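Local structure of WipB (Legionella pneumophila, 5NNY) at residues Ile193-Asp198 with Asn202-Phe207; Gln165-Ile168 with Ala172-Asn175; Gln25-Ile30 with Lys89-Ile94; Leu214-Gly219 with Val281-Trp286; Tyr35-Glu40 with Asn76-Gln81. The protein is a translocated effector whose phosphatase domain, the part described here, removes phosphate from serine and threonine residues and which targets the host lysosomal nutrient-sensing machinery. All blocks are in the same frame, centred on the assembly; numbering follows the deposited sequence.

Overall arrangement
From the N terminus, the chain runs through strand 6-8 and helix 15-24 to Q25-I30. Contact 3 joins this segment to K89-I94 at the central mixed sheet and closes a long N-terminal loop. Contact 5 lies within that loop and closes a smaller one between helices 32-42 and 64-79. The two touch at I30 and Y35. Contacts 2, 1 and 4 then follow in series, and none cross. Contact 2 is a short closure between helices 159-169 and 175-186. Contact 1 closes a hairpin of the same mixed sheet, and R92 of contact 3 packs on it. Contact 4 closes the loop between helices 214-224 and 280-286. I217 and T284 pack on I193 of contact 1.

Contact 1: residues Ile193-Asp198 with Asn202-Phe207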
# COMPACT_ATOMS: atom_id res chain seq x y z
N ILE A 193 5.71 0.34 9.94
CA ILE A 193 6.20 -0.99 10.26
C ILE A 193 5.14 -1.64 11.13
O ILE A 193 4.27 -0.97 11.70
CB ILE A 193 7.58 -0.98 10.98
CG1 ILE A 193 7.52 -0.08 12.22
CG2 ILE A 193 8.69 -0.53 10.05
CD1 ILE A 193 8.78 -0.10 13.04
N SER A 194 5.20 -2.97 11.25
CA SER A 194 4.23 -3.71 12.04
C SER A 194 4.93 -4.90 12.70
O SER A 194 6.14 -5.09 12.54
CB SER A 194 3.05 -4.16 11.18
OG SER A 194 2.03 -4.69 12.02
N TYR A 195 4.15 -5.71 13.44
CA TYR A 195 4.78 -6.82 14.15
C TYR A 195 3.76 -7.89 14.53
O TYR A 195 2.55 -7.64 14.61
CB TYR A 195 5.51 -6.33 15.41
CG TYR A 195 4.59 -5.70 16.43
CD1 TYR A 195 3.85 -6.49 17.30
CD2 TYR A 195 4.45 -4.32 16.50
CE1 TYR A 195 2.99 -5.92 18.21
CE2 TYR A 195 3.59 -3.74 17.40
CZ TYR A 195 2.87 -4.55 18.26
OH TYR A 195 2.01 -3.96 19.16
N SER A 196 4.28 -9.09 14.77
CA SER A 196 3.56 -10.16 15.45
C SER A 196 4.38 -10.51 16.69
O SER A 196 5.58 -10.75 16.58
CB SER A 196 3.39 -11.39 14.56
OG SER A 196 2.78 -12.44 15.29
N LEU A 197 3.74 -10.50 17.85
CA LEU A 197 4.46 -10.59 19.11
C LEU A 197 4.07 -11.85 19.87
O LEU A 197 2.89 -12.20 19.94
CB LEU A 197 4.20 -9.33 19.96
CG LEU A 197 4.72 -9.25 21.39
CD1 LEU A 197 6.24 -9.06 21.44
CD2 LEU A 197 4.01 -8.13 22.12
N ASP A 198 5.07 -12.52 20.45
CA ASP A 198 4.87 -13.69 21.30
C ASP A 198 5.46 -13.32 22.66
O ASP A 198 6.66 -13.53 22.90
CB ASP A 198 5.54 -14.93 20.71
CG ASP A 198 5.30 -16.19 21.53
OD1 ASP A 198 4.88 -16.08 22.70
OD2 ASP A 198 5.55 -17.29 20.98
N ASN A 202 9.29 -14.05 24.48
CA ASN A 202 10.14 -12.87 24.32
C ASN A 202 10.67 -12.83 22.88
O ASN A 202 11.87 -12.70 22.64
CB ASN A 202 11.28 -12.88 25.34
CG ASN A 202 12.08 -11.60 25.34
OD1 ASN A 202 11.57 -10.52 25.03
ND2 ASN A 202 13.37 -11.70 25.67
N GLU A 203 9.76 -13.00 21.93
CA GLU A 203 10.09 -13.03 20.51
C GLU A 203 9.15 -12.11 19.75
O GLU A 203 7.97 -12.00 20.09
CB GLU A 203 10.02 -14.47 19.97
CG GLU A 203 10.42 -14.65 18.51
CD GLU A 203 9.23 -14.53 17.54
OE1 GLU A 203 8.07 -14.42 18.00
OE2 GLU A 203 9.48 -14.53 16.31
N ILE A 204 9.67 -11.46 18.71
CA ILE A 204 8.86 -10.56 17.89
C ILE A 204 9.26 -10.71 16.43
O ILE A 204 10.43 -10.90 16.10
CB ILE A 204 8.98 -9.11 18.39
CG1 ILE A 204 7.97 -8.20 17.67
CG2 ILE A 204 10.43 -8.59 18.24
CD1 ILE A 204 8.03 -6.76 18.15
N LYS A 205 8.25 -10.71 15.55
CA LYS A 205 8.45 -10.67 14.11
C LYS A 205 8.08 -9.26 13.66
O LYS A 205 6.95 -8.83 13.90
CB LYS A 205 7.59 -11.69 13.38
CG LYS A 205 7.77 -13.13 13.80
CD LYS A 205 6.93 -14.06 12.92
CE LYS A 205 6.53 -15.31 13.69
NZ LYS A 205 5.99 -16.37 12.79
N VAL A 206 9.01 -8.55 13.03
CA VAL A 206 8.78 -7.19 12.55
C VAL A 206 8.55 -7.23 11.05
O VAL A 206 9.34 -7.85 10.32
CB VAL A 206 9.95 -6.25 12.92
CG1 VAL A 206 9.85 -4.92 12.17
CG2 VAL A 206 9.94 -5.99 14.43
N PHE A 207 7.48 -6.60 10.58
CA PHE A 207 7.11 -6.55 9.17
C PHE A 207 7.34 -5.15 8.63
O PHE A 207 7.04 -4.15 9.29
CB PHE A 207 5.64 -6.92 8.94
CG PHE A 207 5.29 -8.35 9.34
CD1 PHE A 207 4.90 -8.65 10.63
CD2 PHE A 207 5.35 -9.37 8.41
CE1 PHE A 207 4.58 -9.95 11.00
CE2 PHE A 207 5.02 -10.68 8.76
CZ PHE A 207 4.64 -10.97 10.05
O HOH W 1 5.87 -13.73 16.90
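S194-D198 and E203-F207 form an antiparallel beta hairpin in the mixed sheet of the phosphoesterase fold. Its end is a G1 beta bulge, with N202 and E203 both facing D198. Six backbone bonds run in pairs and join S194 to F207, S196 to K205 and D198 to E203.

The I204 side chain can be followed outward between Y195 and L197. Its CB lies 4.1 Å from L197 CD1. CG1 is anti to the backbone N (chi1 -171°) and reaches the neighbouring strand, 3.7 Å from S196 O and 3.8 Å from Y195 CB. CD1 ends 3.7 Å from Y195 CB and also touches Y195 CG, where the ring begins. The Y195 ring itself leads away, and its OH bonds to D241 of helix 233-253.

S194, S196 and F207 lie on the other face, against R92 of strand 90-93. The F207 ring presents its edge to Y195 CA and S196 N. At the turn end, E203 bends at chi2 (-91°). One water donates to both S196 O, at 3.0 Å, and E203 OE1, at 2.6 Å.

Contact 2: residues Gln165-Ile168 with Ala172-Asn175; sequences QEAI and AISN
A167 O receives two backbone N-H groups from the chain beyond the helix. A172 N lies 3.1 Å from A167 O. I173 N lies 3.4 Å from the same oxygen and makes a weak bond. One carbonyl near the end of helix 159-169 thus accepts from two successive N-H groups.

The side chains close in beside these bonds. I173 splits its branches between two partners. Its CD1 reaches A167 CB at 3.7 Å, and its CG2 touches I168 CG1 at 3.8 Å. CG2 is anti to the backbone N and CG1 lies beside it (chi1 -66°), which sends the branches to different neighbours. The I168 and I173 side chains cross at about a right angle. I168 CA also makes a CA-H...O contact with I173 O, 3.3 Å away.

The arrangement is a tight helix-loop-helix connection: helix 159-169 ends, a short loop follows, and helix 175-186 starts. S174 is the N-cap of the second helix, and its OG accepts from E177 N. N175 follows in the first turn. Its OD1 rests 3.5 Å from I168 CG2 and 3.6 Å from I168 CD1.

A water donates to both I168 O and I173 O, linking the two segments again. Further out, V178 of helix 175-186 packs on I168 and I173. L68 of helix 64-79 packs on A167 and A172, and K72 NZ bonds to A172 O.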
# COMPACT_ATOMS: atom_id res chain seq x y z
N GLN A 165 -5.56 7.97 -13.35
CA GLN A 165 -5.59 9.37 -13.77
C GLN A 165 -6.32 9.55 -15.09
O GLN A 165 -7.12 10.48 -15.24
CB GLN A 165 -4.16 9.89 -13.89
CG GLN A 165 -3.45 9.94 -12.58
CD GLN A 165 -1.98 10.26 -12.76
OE1 GLN A 165 -1.29 9.65 -13.57
NE2 GLN A 165 -1.49 11.22 -11.99
N GLU A 166 -6.02 8.70 -16.06
CA GLU A 166 -6.66 8.82 -17.36
C GLU A 166 -8.15 8.51 -17.28
O GLU A 166 -8.95 9.12 -18.00
CB GLU A 166 -6.00 7.87 -18.34
CG GLU A 166 -4.54 8.18 -18.57
CD GLU A 166 -3.95 7.21 -19.55
OE1 GLU A 166 -3.44 6.15 -19.11
OE2 GLU A 166 -4.05 7.49 -20.76
N ALA A 167 -8.53 7.53 -16.46
CA ALA A 167 -9.95 7.24 -16.34
C ALA A 167 -10.69 8.40 -15.69
O ALA A 167 -11.82 8.73 -16.06
CB ALA A 167 -10.18 5.94 -15.58
N ILE A 168 -10.04 9.06 -14.72
CA ILE A 168 -10.67 10.23 -14.12
C ILE A 168 -10.77 11.35 -15.14
O ILE A 168 -11.80 12.03 -15.25
CB ILE A 168 -9.90 10.67 -12.87
CG1 ILE A 168 -10.03 9.61 -11.77
CG2 ILE A 168 -10.44 11.99 -12.37
CD1 ILE A 168 -9.05 9.84 -10.61
N ALA A 172 -14.87 8.95 -16.40
CA ALA A 172 -15.47 7.66 -16.03
C ALA A 172 -15.33 7.35 -14.55
O ALA A 172 -16.11 6.55 -14.01
CB ALA A 172 -14.83 6.55 -16.86
N ILE A 173 -14.34 7.94 -13.88
CA ILE A 173 -14.12 7.74 -12.45
C ILE A 173 -14.02 9.12 -11.81
O ILE A 173 -13.45 10.04 -12.40
CB ILE A 173 -12.84 6.91 -12.18
CG1 ILE A 173 -13.02 5.48 -12.71
CG2 ILE A 173 -12.47 6.87 -10.68
CD1 ILE A 173 -11.77 4.62 -12.57
N SER A 174 -14.57 9.27 -10.61
CA SER A 174 -14.58 10.57 -9.94
C SER A 174 -13.42 10.71 -8.96
O SER A 174 -13.05 9.76 -8.27
CB SER A 174 -15.90 10.80 -9.21
OG SER A 174 -15.98 10.06 -8.00
N ASN A 175 -12.85 11.91 -8.90
CA ASN A 175 -11.93 12.23 -7.81
C ASN A 175 -12.56 11.99 -6.46
O ASN A 175 -11.91 11.48 -5.54
CB ASN A 175 -11.44 13.67 -7.89
CG ASN A 175 -10.47 13.91 -9.02
OD1 ASN A 175 -9.49 13.17 -9.20
ND2 ASN A 175 -10.73 14.95 -9.79
O HOH W 2 -14.20 12.28 -13.44

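Contact 3: residues Gln25-Ile30 with Lys89-Ile94; sequences QGIIAI and KLIRLI
Q25-I27 meets K89-I91 through side chains and one carbonyl, with the backbones well apart: the nearest CA atoms, those of I27 and K89, are 7.4 Å from each other. K89 spans the gap. Its chain bends at chi2 (-147°) and carries NZ to Q25 O, where it donates a hydrogen bond of 3.0 Å. NZ lies 24° out of the plane of the Q25 carbonyl. Q25 OE1 is also 3.0 Å from K89 NZ, and the two side chains cross at about a right angle.

The carbonyl that K89 holds sits at a helix end. Q25 is the first residue to leave helical geometry after helix 15-24. G26, with positive phi, is the C-prime residue of a Schellman motif, in which I27 N bonds to L22 O and G26 N to V23 O.

I27 packs on the aliphatic part of the lysine. Its CD1 lies 3.6 Å from K89 CB and 3.9 Å from K89 CD. I27 and I91 reach toward each other tip to tip, with I27 CG2 3.8 Å from I91 CD1. This joins the helix end to strand 90-93 of the mixed sheet. In the neighbouring strand 6-8, I6 packs on Q25 and K89, while M8 packs on I91.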
# COMPACT_ATOMS: atom_id res chain seq x y z
N GLN A 25 -7.31 -18.00 1.02
CA GLN A 25 -7.03 -17.90 2.44
C GLN A 25 -8.29 -17.77 3.28
O GLN A 25 -8.20 -17.49 4.47
CB GLN A 25 -6.09 -16.72 2.72
CG GLN A 25 -4.64 -16.97 2.30
CD GLN A 25 -4.05 -18.18 2.99
OE1 GLN A 25 -4.17 -18.33 4.20
NE2 GLN A 25 -3.42 -19.06 2.21
N GLY A 26 -9.47 -17.97 2.67
CA GLY A 26 -10.71 -17.96 3.42
C GLY A 26 -11.13 -16.62 3.98
O GLY A 26 -11.85 -16.57 4.98
N ILE A 27 -10.70 -15.52 3.35
CA ILE A 27 -11.22 -14.22 3.77
C ILE A 27 -12.55 -13.91 3.10
O ILE A 27 -13.44 -13.32 3.71
CB ILE A 27 -10.20 -13.11 3.50
CG1 ILE A 27 -8.84 -13.47 4.10
CG2 ILE A 27 -10.72 -11.77 4.05
CD1 ILE A 27 -8.88 -13.49 5.61
N ILE A 28 -12.69 -14.24 1.81
CA ILE A 28 -13.88 -13.85 1.06
C ILE A 28 -14.45 -15.06 0.34
O ILE A 28 -13.74 -16.01 -0.00
CB ILE A 28 -13.62 -12.73 0.02
CG1 ILE A 28 -12.69 -13.24 -1.07
CG2 ILE A 28 -13.09 -11.48 0.69
CD1 ILE A 28 -12.41 -12.20 -2.16
N ALA A 29 -15.75 -14.99 0.09
CA ALA A 29 -16.46 -15.93 -0.76
C ALA A 29 -16.96 -15.21 -2.00
O ALA A 29 -17.48 -14.09 -1.93
CB ALA A 29 -17.62 -16.59 -0.02
N ILE A 30 -16.79 -15.86 -3.14
CA ILE A 30 -17.23 -15.35 -4.44
C ILE A 30 -17.51 -16.57 -5.29
O ILE A 30 -16.79 -17.57 -5.21
CB ILE A 30 -16.17 -14.42 -5.09
CG1 ILE A 30 -16.70 -13.75 -6.37
CG2 ILE A 30 -14.91 -15.20 -5.44
CD1 ILE A 30 -15.64 -12.86 -7.07
N LYS A 89 -9.10 -13.29 10.91
CA LYS A 89 -7.80 -13.48 10.28
C LYS A 89 -7.21 -12.12 9.90
O LYS A 89 -7.82 -11.35 9.17
CB LYS A 89 -7.96 -14.33 9.02
CG LYS A 89 -7.43 -15.74 9.10
CD LYS A 89 -6.91 -16.17 7.74
CE LYS A 89 -7.02 -17.67 7.55
NZ LYS A 89 -6.06 -18.20 6.52
N LEU A 90 -6.00 -11.84 10.40
CA LEU A 90 -5.32 -10.60 10.02
C LEU A 90 -4.62 -10.75 8.67
O LEU A 90 -3.93 -11.74 8.43
CB LEU A 90 -4.30 -10.19 11.09
CG LEU A 90 -3.46 -8.95 10.70
CD1 LEU A 90 -4.33 -7.71 10.60
CD2 LEU A 90 -2.35 -8.71 11.69
N ILE A 91 -4.80 -9.75 7.81
CA ILE A 91 -4.20 -9.68 6.49
C ILE A 91 -3.17 -8.57 6.51
O ILE A 91 -3.52 -7.41 6.75
CB ILE A 91 -5.25 -9.40 5.40
CG1 ILE A 91 -6.47 -10.30 5.58
CG2 ILE A 91 -4.65 -9.55 4.03
CD1 ILE A 91 -7.77 -9.66 5.11
N ARG A 92 -1.91 -8.89 6.25
CA ARG A 92 -0.85 -7.89 6.13
C ARG A 92 -0.43 -7.79 4.68
O ARG A 92 -0.00 -8.79 4.08
CB ARG A 92 0.37 -8.24 6.99
CG ARG A 92 0.18 -8.11 8.48
CD ARG A 92 1.52 -8.26 9.22
NE ARG A 92 1.35 -8.05 10.66
CZ ARG A 92 0.99 -9.01 11.50
NH1 ARG A 92 0.76 -10.22 11.03
NH2 ARG A 92 0.83 -8.75 12.80
N LEU A 93 -0.53 -6.59 4.11
CA LEU A 93 -0.01 -6.32 2.78
C LEU A 93 1.38 -5.70 2.89
O LEU A 93 1.54 -4.58 3.37
CB LEU A 93 -0.96 -5.39 2.02
CG LEU A 93 -2.26 -5.97 1.42
CD1 LEU A 93 -3.18 -6.63 2.45
CD2 LEU A 93 -3.04 -4.88 0.63
N ILE A 94 2.40 -6.43 2.42
CA ILE A 94 3.77 -5.93 2.49
C ILE A 94 3.97 -4.75 1.53
O ILE A 94 4.96 -4.01 1.64
CB ILE A 94 4.75 -7.10 2.25
CG1 ILE A 94 5.97 -6.98 3.16
CG2 ILE A 94 5.16 -7.20 0.79
CD1 ILE A 94 5.76 -7.59 4.53

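Contact 4: residues Leu214-Gly219 with Val281-Trp286; sequences LNHIRG and VAATVW
H216 points from helix 214-224 toward helix 280-286 and meets A283 and T284 there. The H216 and T284 side chains slide past each other in opposite directions. The imidazole lies alongside the T284 hydroxyl, with NE2 near the A283 carbonyl. The nearest CA atoms of the two segments, those of H216 and T284, are 6.4 Å apart.

CD2 is the ring atom that does most of the touching. It lies 3.8 Å from T284 OG1 and 4.1 Å from A283 CB. H216 CB is also near the hydroxyl, 3.9 Å from T284 OG1. NE2 comes to 3.9 Å from A283 O. Both oxygens approach the ring obliquely. These are van der Waals contacts, and the H216 nitrogens and T284 OG1 find their bonds elsewhere.

The imidazole is held at both nitrogens. ND1 bonds to G213 N, and NE2 bonds to R288 O, just beyond the second helix. Together these two bonds fix the rotation of the ring. With CG beside the backbone N (chi1 -69°) and the ring turned at chi2 87°, ND1 faces G213, just before its own helix. T284 has its OG1 on V280 O, one turn earlier in its helix. This turns its hydroxyl back onto its own backbone.

L220 of helix 214-224 packs on V281 and T284 and extends the contact. I217 and T284 also reach strand 190-198, through I193 and I192. The arrangement is that of two helices packed together beside the central sheet of a calcineurin-like phosphoesterase fold.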
# COMPACT_ATOMS: atom_id res chain seq x y z
N LEU A 214 16.88 -2.80 13.58
CA LEU A 214 16.54 -2.02 14.77
C LEU A 214 16.99 -0.57 14.66
O LEU A 214 16.40 0.31 15.29
CB LEU A 214 17.15 -2.67 16.02
CG LEU A 214 16.69 -4.08 16.37
CD1 LEU A 214 17.53 -4.64 17.54
CD2 LEU A 214 15.22 -4.07 16.75
N ASN A 215 18.04 -0.30 13.87
CA ASN A 215 18.52 1.07 13.74
C ASN A 215 17.46 1.95 13.08
O ASN A 215 17.31 3.12 13.43
CB ASN A 215 19.83 1.11 12.95
CG ASN A 215 19.78 0.26 11.69
OD1 ASN A 215 19.42 -0.92 11.73
ND2 ASN A 215 20.13 0.87 10.54
N HIS A 216 16.73 1.40 12.10
CA HIS A 216 15.65 2.17 11.47
C HIS A 216 14.54 2.48 12.46
O HIS A 216 13.98 3.58 12.46
CB HIS A 216 15.06 1.40 10.28
CG HIS A 216 15.99 1.27 9.11
ND1 HIS A 216 16.91 0.25 9.00
CD2 HIS A 216 16.14 2.04 8.01
CE1 HIS A 216 17.59 0.40 7.87
NE2 HIS A 216 17.14 1.48 7.25
N ILE A 217 14.17 1.50 13.29
CA ILE A 217 13.10 1.71 14.26
C ILE A 217 13.52 2.78 15.27
O ILE A 217 12.72 3.64 15.65
CB ILE A 217 12.74 0.37 14.93
CG1 ILE A 217 12.36 -0.63 13.85
CG2 ILE A 217 11.62 0.54 15.96
CD1 ILE A 217 12.15 -2.05 14.38
N ARG A 218 14.78 2.76 15.69
CA ARG A 218 15.28 3.80 16.57
C ARG A 218 15.22 5.17 15.89
O ARG A 218 14.85 6.17 16.52
CB ARG A 218 16.71 3.47 17.02
CG ARG A 218 17.31 4.46 18.01
CD ARG A 218 18.78 4.17 18.27
NE ARG A 218 18.96 2.90 18.97
CZ ARG A 218 18.97 2.77 20.29
NH1 ARG A 218 18.83 3.85 21.05
NH2 ARG A 218 19.13 1.58 20.85
N GLY A 219 15.59 5.23 14.61
CA GLY A 219 15.50 6.48 13.90
C GLY A 219 14.07 6.98 13.76
O GLY A 219 13.81 8.18 13.85
N VAL A 281 12.36 8.01 7.24
CA VAL A 281 11.19 7.44 6.58
C VAL A 281 11.56 6.99 5.17
O VAL A 281 11.24 5.88 4.74
CB VAL A 281 10.00 8.43 6.58
CG1 VAL A 281 8.84 7.88 5.75
CG2 VAL A 281 9.51 8.69 8.00
N ALA A 282 12.29 7.84 4.43
CA ALA A 282 12.77 7.41 3.12
C ALA A 282 13.65 6.17 3.24
O ALA A 282 13.50 5.21 2.47
CB ALA A 282 13.53 8.56 2.43
N ALA A 283 14.56 6.16 4.21
CA ALA A 283 15.44 5.01 4.41
C ALA A 283 14.63 3.74 4.70
O ALA A 283 14.95 2.66 4.21
CB ALA A 283 16.41 5.30 5.55
N THR A 284 13.53 3.87 5.43
CA THR A 284 12.72 2.69 5.77
C THR A 284 11.96 2.17 4.55
O THR A 284 11.97 0.97 4.26
CB THR A 284 11.77 3.03 6.92
OG1 THR A 284 12.54 3.34 8.09
CG2 THR A 284 10.86 1.85 7.24
N VAL A 285 11.27 3.05 3.82
CA VAL A 285 10.47 2.55 2.70
C VAL A 285 11.37 2.05 1.57
O VAL A 285 10.97 1.16 0.81
CB VAL A 285 9.47 3.61 2.19
CG1 VAL A 285 8.44 3.94 3.28
CG2 VAL A 285 10.17 4.87 1.68
N TRP A 286 12.58 2.61 1.42
CA TRP A 286 13.48 2.12 0.37
C TRP A 286 14.42 1.02 0.85
O TRP A 286 15.08 0.38 0.02
CB TRP A 286 14.30 3.28 -0.25
CG TRP A 286 13.48 4.18 -1.21
CD1 TRP A 286 12.94 5.40 -0.93
CD2 TRP A 286 13.12 3.87 -2.56
NE1 TRP A 286 12.27 5.88 -2.04
CE2 TRP A 286 12.36 4.96 -3.05
CE3 TRP A 286 13.37 2.79 -3.42
CZ2 TRP A 286 11.86 4.99 -4.34
CZ3 TRP A 286 12.86 2.82 -4.68
CH2 TRP A 286 12.12 3.91 -5.14

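Contact 5: residues Tyr35-Glu40 with Asn76-Gln81; sequences YAKFAE and NALIAQ
L78 has CG beside its backbone N (chi1 -65°), which directs its two methyls at the K37-F38 backbone and the K37 side chain. CD1 comes to 3.5 Å from F38 N and 3.6 Å from F38 CA. It is also 4.0 Å from F38 CB. CD2 turns to the lysine, 3.9 Å from K37 CB and 4.0 Å from K37 CD. L78 thus packs on helix 32-42 with both branches: CD1 reaches K37 as well as F38, while CD2 reaches K37.

The K37 and L78 side chains cross at about a right angle. The lysine offers its aliphatic part here. Its NZ has a long, weak ion pair with E33.

F38 meets L78 through its backbone and CB. With CG anti to the backbone N (chi1 -171°), its ring lies by I79. I79 CD1 comes up at the ring edge, 4.5 Å from F38 CE2, a loose touch.

The contact is apolar packing between helices 32-42 and 64-79, the latter in a predicted coiled coil. L78 also touches N34 and I41 of helix 32-42. Around the F38 ring, Y75 meets it with the planes at about 55°. L16 and L19 of helix 15-24 pack on F38, and L111 of helix 105-117 touches both F38 and I79.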
# COMPACT_ATOMS: atom_id res chain seq x y z
N TYR A 35 -16.01 -15.06 -10.05
CA TYR A 35 -14.56 -15.08 -10.16
C TYR A 35 -14.14 -15.05 -11.62
O TYR A 35 -13.22 -14.30 -12.00
CB TYR A 35 -14.04 -16.33 -9.46
CG TYR A 35 -12.56 -16.39 -9.25
CD1 TYR A 35 -11.71 -16.74 -10.29
CD2 TYR A 35 -12.01 -16.17 -8.00
CE1 TYR A 35 -10.36 -16.83 -10.10
CE2 TYR A 35 -10.65 -16.26 -7.80
CZ TYR A 35 -9.83 -16.59 -8.85
OH TYR A 35 -8.48 -16.67 -8.67
N ALA A 36 -14.79 -15.85 -12.47
CA ALA A 36 -14.40 -15.88 -13.87
C ALA A 36 -14.69 -14.55 -14.53
O ALA A 36 -13.88 -14.07 -15.34
CB ALA A 36 -15.12 -17.01 -14.62
N LYS A 37 -15.83 -13.93 -14.20
CA LYS A 37 -16.11 -12.59 -14.70
C LYS A 37 -15.02 -11.61 -14.26
O LYS A 37 -14.58 -10.77 -15.05
CB LYS A 37 -17.48 -12.11 -14.22
CG LYS A 37 -18.70 -12.67 -14.99
CD LYS A 37 -20.01 -12.14 -14.38
CE LYS A 37 -21.27 -12.48 -15.20
NZ LYS A 37 -21.56 -13.94 -15.24
N PHE A 38 -14.60 -11.69 -13.00
CA PHE A 38 -13.56 -10.80 -12.48
C PHE A 38 -12.27 -10.96 -13.28
O PHE A 38 -11.67 -9.96 -13.73
CB PHE A 38 -13.32 -11.10 -10.99
CG PHE A 38 -12.42 -10.13 -10.28
CD1 PHE A 38 -11.06 -10.06 -10.55
CD2 PHE A 38 -12.94 -9.33 -9.27
CE1 PHE A 38 -10.24 -9.20 -9.85
CE2 PHE A 38 -12.14 -8.46 -8.57
CZ PHE A 38 -10.79 -8.39 -8.86
N ALA A 39 -11.82 -12.20 -13.46
CA ALA A 39 -10.59 -12.45 -14.21
C ALA A 39 -10.71 -11.95 -15.65
O ALA A 39 -9.75 -11.41 -16.21
CB ALA A 39 -10.23 -13.94 -14.19
N GLU A 40 -11.88 -12.15 -16.27
CA GLU A 40 -12.12 -11.65 -17.63
C GLU A 40 -11.99 -10.13 -17.71
O GLU A 40 -11.38 -9.60 -18.64
CB GLU A 40 -13.53 -12.05 -18.11
CG GLU A 40 -13.71 -11.79 -19.62
CD GLU A 40 -14.98 -12.36 -20.17
OE1 GLU A 40 -15.64 -13.17 -19.47
OE2 GLU A 40 -15.31 -11.99 -21.32
N ASN A 76 -18.05 -3.04 -10.28
CA ASN A 76 -18.65 -2.74 -8.99
C ASN A 76 -19.81 -3.69 -8.67
O ASN A 76 -20.07 -3.95 -7.49
CB ASN A 76 -19.13 -1.28 -8.95
CG ASN A 76 -17.97 -0.29 -8.90
OD1 ASN A 76 -16.83 -0.67 -8.61
ND2 ASN A 76 -18.26 0.97 -9.16
N ALA A 77 -20.50 -4.20 -9.69
CA ALA A 77 -21.50 -5.25 -9.45
C ALA A 77 -20.85 -6.53 -8.93
O ALA A 77 -21.44 -7.24 -8.10
CB ALA A 77 -22.28 -5.54 -10.73
N LEU A 78 -19.65 -6.86 -9.41
CA LEU A 78 -18.96 -8.02 -8.87
C LEU A 78 -18.54 -7.79 -7.43
O LEU A 78 -18.70 -8.67 -6.58
CB LEU A 78 -17.75 -8.38 -9.74
CG LEU A 78 -18.01 -8.84 -11.18
CD1 LEU A 78 -16.71 -9.10 -11.94
CD2 LEU A 78 -18.89 -10.09 -11.19
N ILE A 79 -18.00 -6.60 -7.14
CA ILE A 79 -17.60 -6.28 -5.76
C ILE A 79 -18.79 -6.42 -4.82
O ILE A 79 -18.66 -6.92 -3.69
CB ILE A 79 -17.01 -4.86 -5.71
CG1 ILE A 79 -15.74 -4.76 -6.55
CG2 ILE A 79 -16.79 -4.42 -4.26
CD1 ILE A 79 -14.56 -5.64 -6.05
N ALA A 80 -19.97 -5.97 -5.25
CA ALA A 80 -21.18 -6.03 -4.44
C ALA A 80 -21.64 -7.45 -4.17
O ALA A 80 -22.50 -7.65 -3.31
CB ALA A 80 -22.31 -5.27 -5.13
N GLN A 81 -21.12 -8.43 -4.90
CA GLN A 81 -21.42 -9.83 -4.68
C GLN A 81 -20.31 -10.58 -3.96
O GLN A 81 -20.34 -11.81 -3.89
CB GLN A 81 -21.71 -10.50 -6.02
CG GLN A 81 -22.94 -9.93 -6.70
CD GLN A 81 -23.18 -10.57 -8.04
OE1 GLN A 81 -23.63 -11.72 -8.11
NE2 GLN A 81 -22.87 -9.84 -9.12